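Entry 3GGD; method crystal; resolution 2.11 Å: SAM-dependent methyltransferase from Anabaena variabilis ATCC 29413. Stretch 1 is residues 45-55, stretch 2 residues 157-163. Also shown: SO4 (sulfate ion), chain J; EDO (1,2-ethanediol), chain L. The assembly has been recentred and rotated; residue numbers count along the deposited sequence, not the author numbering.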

# COMPACT_ATOMS: atom_id res chain seq x y z
N VAL A 45 -3.40 0.45 -14.25
CA VAL A 45 -4.58 1.32 -14.03
C VAL A 45 -4.18 2.61 -13.30
O VAL A 45 -4.62 3.71 -13.63
N ASP A 46 -3.27 2.48 -12.34
CA ASP A 46 -2.79 3.65 -11.57
C ASP A 46 -1.94 4.68 -12.35
O ASP A 46 -2.12 5.90 -12.20
N LEU A 47 -1.03 4.17 -13.19
CA LEU A 47 0.02 5.02 -13.78
C LEU A 47 -0.52 6.24 -14.56
O LEU A 47 -0.01 7.32 -14.36
N PRO A 48 -1.56 6.08 -15.40
CA PRO A 48 -2.07 7.29 -16.05
C PRO A 48 -2.54 8.40 -15.09
O PRO A 48 -2.54 9.58 -15.46
N ARG A 49 -2.90 8.05 -13.88
CA ARG A 49 -3.41 9.05 -12.92
C ARG A 49 -2.32 9.95 -12.37
O ARG A 49 -2.61 11.01 -11.85
N PHE A 50 -1.06 9.52 -12.45
CA PHE A 50 0.05 10.34 -11.94
C PHE A 50 1.28 10.56 -12.84
O PHE A 50 2.10 11.44 -12.55
N GLU A 51 1.41 9.81 -13.94
CA GLU A 51 2.61 9.92 -14.73
C GLU A 51 2.86 11.30 -15.34
O GLU A 51 4.01 11.65 -15.62
N LEU A 52 1.81 12.07 -15.64
CA LEU A 52 2.03 13.38 -16.21
C LEU A 52 2.24 14.38 -15.08
O LEU A 52 2.53 15.54 -15.36
N LEU A 53 2.10 13.96 -13.82
CA LEU A 53 2.25 14.91 -12.71
C LEU A 53 3.57 14.75 -11.96
O LEU A 53 3.93 15.63 -11.22
N PHE A 54 4.30 13.64 -12.13
CA PHE A 54 5.53 13.42 -11.39
C PHE A 54 6.74 13.95 -12.17
O PHE A 54 6.86 13.68 -13.34
N ASN A 55 7.67 14.64 -11.52
CA ASN A 55 8.95 14.93 -12.17
C ASN A 55 9.78 13.63 -12.18
O ASN A 55 10.15 13.14 -11.11
N GLY A 157 8.61 16.38 -4.21
CA GLY A 157 7.96 15.10 -4.44
C GLY A 157 6.44 15.13 -4.52
O GLY A 157 5.81 15.94 -3.85
N ALA A 158 5.86 14.22 -5.31
CA ALA A 158 4.41 14.02 -5.33
C ALA A 158 4.16 12.55 -5.00
O ALA A 158 5.01 11.68 -5.23
N MSE A 159 2.99 12.28 -4.42
CA MSE A 159 2.60 10.94 -4.02
C MSE A 159 1.28 10.58 -4.63
O MSE A 159 0.31 11.33 -4.50
N TYR A 160 1.25 9.42 -5.27
CA TYR A 160 0.00 8.80 -5.64
C TYR A 160 -0.24 7.68 -4.62
O TYR A 160 0.65 6.85 -4.39
N LEU A 161 -1.42 7.68 -4.02
CA LEU A 161 -1.82 6.56 -3.16
C LEU A 161 -3.23 6.09 -3.52
O LEU A 161 -4.08 6.86 -3.97
N ILE A 162 -3.42 4.77 -3.39
CA ILE A 162 -4.72 4.13 -3.60
C ILE A 162 -4.92 3.20 -2.38
O ILE A 162 -4.03 2.44 -2.00
N GLU A 163 -6.07 3.37 -1.74
CA GLU A 163 -6.38 2.72 -0.48
C GLU A 163 -7.79 2.15 -0.55
O GLU A 163 -8.55 2.49 -1.45

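The helix of stretch 1 runs roughly antiparallel to the strand of stretch 2, at 145° between their directions. Alternate strand residues, Ala158, Tyr160 and Ile162, point their CA-to-CB bonds toward stretch 1. Met159, a selenomethionine, points away.

Tyr160 is the centre of the contact and has the largest covered area. Its chi1 is t (172°) and its chi2 is 85°. This extended side chain carries the hydroxyl to the polar groups of Asp46 and Arg49. Tyr160 OH donates a short hydrogen bond to Asp46 OD1, 2.6 Å away. Tyr160 OH also accepts a hydrogen bond from Arg49 NH1, at 3.0 Å. The hydroxyl thus links acid and base. Asp46 and Arg49 both have chi1 m, and both CA-to-CB bonds point toward the strand. A long salt bridge, 3.8 Å from Arg49 NH1 to Asp46 OD1, adds charge attraction only, since no N-H points at the oxygen.

Arg49 is extended beyond chi1, with chi2, chi3 and chi4 all near 180°. This reach lets its guanidinium meet a sulfate as well: Arg49 NE donates a hydrogen bond to SO4 O1 at 3.1 Å, and Arg49 NH2 donates one to SO4 O2 at 3.0 Å. Asp46 OD2 accepts a hydrogen bond from O2 of the ethanediol, 2.7 Å away. Both bound groups probably come from the crystallisation liquor.

Ile162 is t at chi1 and chi2. Ile162 CD1 lies 3.8 Å from Asp46 OD1 and 3.7 Å from ethanediol C2.

Phe50 takes chi1 p (66°). Phe50 CD2 is 3.4 Å from Tyr160 CG. The two rings are near parallel, at 29°, but slid apart, so they barely overlap.

Phe54 leaves its backbone sideways, yet with chi1 m (-83°) its ring end comes nearer the strand. Phe54 CE1 packs 3.6 Å from Ala158 CB, and Phe54 CZ lies 4.2 Å from Tyr160 CB.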

# COMPACT_ATOMS: atom_id res chain seq x y z
CB VAL A 45 -5.68 0.57 -13.24
CG1 VAL A 45 -6.79 1.55 -12.75
CG2 VAL A 45 -6.25 -0.57 -14.11
CB ASP A 46 -1.94 3.19 -10.38
CG ASP A 46 -2.73 2.26 -9.41
OD1 ASP A 46 -3.92 2.55 -9.17
OD2 ASP A 46 -2.12 1.29 -8.91
CB LEU A 47 1.02 4.19 -14.61
CG LEU A 47 2.25 4.93 -15.19
CD1 LEU A 47 3.01 5.67 -14.08
CD2 LEU A 47 3.21 4.01 -16.01
CB PRO A 48 -3.22 6.77 -16.91
CG PRO A 48 -2.99 5.30 -17.05
CD PRO A 48 -2.30 4.88 -15.79
CB ARG A 49 -4.12 8.35 -11.75
CG ARG A 49 -5.37 7.57 -12.17
CD ARG A 49 -5.82 6.61 -11.10
NE ARG A 49 -7.06 5.93 -11.49
CZ ARG A 49 -7.64 4.96 -10.79
NH1 ARG A 49 -7.14 4.55 -9.64
NH2 ARG A 49 -8.74 4.40 -11.23
CB PHE A 50 0.52 9.81 -10.61
CG PHE A 50 1.16 8.44 -10.64
CD1 PHE A 50 2.54 8.30 -10.77
CD2 PHE A 50 0.41 7.31 -10.39
CE1 PHE A 50 3.14 7.05 -10.73
CE2 PHE A 50 1.00 6.07 -10.36
CZ PHE A 50 2.37 5.94 -10.53
CB GLU A 51 2.64 8.85 -15.84
CG GLU A 51 1.55 8.97 -16.88
CD GLU A 51 1.59 7.85 -17.89
OE1 GLU A 51 2.70 7.50 -18.32
OE2 GLU A 51 0.55 7.34 -18.32
CB LEU A 52 0.85 13.82 -17.06
CG LEU A 52 0.45 12.84 -18.18
CD1 LEU A 52 -0.68 13.42 -19.02
CD2 LEU A 52 1.67 12.57 -19.05
CB LEU A 53 1.08 14.76 -11.72
CG LEU A 53 -0.33 14.97 -12.26
CD1 LEU A 53 -1.43 14.63 -11.25
CD2 LEU A 53 -0.47 16.41 -12.83
CB PHE A 54 5.76 11.91 -11.21
CG PHE A 54 5.01 11.27 -10.06
CD1 PHE A 54 3.91 11.86 -9.46
CD2 PHE A 54 5.42 10.01 -9.59
CE1 PHE A 54 3.25 11.23 -8.43
CE2 PHE A 54 4.74 9.36 -8.55
CZ PHE A 54 3.67 10.00 -7.97
CB ASN A 55 9.72 15.99 -11.39
CG ASN A 55 11.15 16.16 -11.89
OD1 ASN A 55 11.64 15.46 -12.82
ND2 ASN A 55 11.84 17.04 -11.25
CB ALA A 158 3.76 14.40 -6.71
CB MSE A 159 2.44 10.82 -2.49
CG MSE A 159 1.85 9.51 -2.10
SE MSE A 159 2.02 9.04 -0.22
CE MSE A 159 1.11 10.57 0.60
CB TYR A 160 0.07 8.13 -7.02
CG TYR A 160 -1.18 7.29 -7.35
CD1 TYR A 160 -2.32 7.87 -7.89
CD2 TYR A 160 -1.21 5.91 -7.12
CE1 TYR A 160 -3.44 7.09 -8.23
CE2 TYR A 160 -2.32 5.13 -7.43
CZ TYR A 160 -3.43 5.73 -7.98
OH TYR A 160 -4.49 4.95 -8.33
CB LEU A 161 -1.74 6.89 -1.68
CG LEU A 161 -2.79 7.83 -1.03
CD1 LEU A 161 -2.67 7.72 0.55
CD2 LEU A 161 -2.62 9.25 -1.50
CB ILE A 162 -4.83 3.44 -4.98
CG1 ILE A 162 -6.25 2.86 -5.14
CG2 ILE A 162 -3.66 2.37 -5.18
CD1 ILE A 162 -6.56 2.20 -6.52
CB GLU A 163 -6.29 3.76 0.65
CG GLU A 163 -4.89 4.33 0.85
CD GLU A 163 -3.88 3.30 1.30
OE1 GLU A 163 -4.32 2.31 1.96
OE2 GLU A 163 -2.66 3.45 0.97
S SO4 J . -9.54 6.73 -14.07
O1 SO4 J . -8.09 6.88 -14.21
O2 SO4 J . -9.93 5.33 -13.83
O3 SO4 J . -10.12 7.13 -15.35
O4 SO4 J . -10.08 7.61 -13.03
C1 EDO L . -6.37 -1.30 -8.26
O1 EDO L . -5.98 -2.69 -8.28
C2 EDO L . -5.25 -0.36 -8.78
O2 EDO L . -3.93 -0.60 -8.18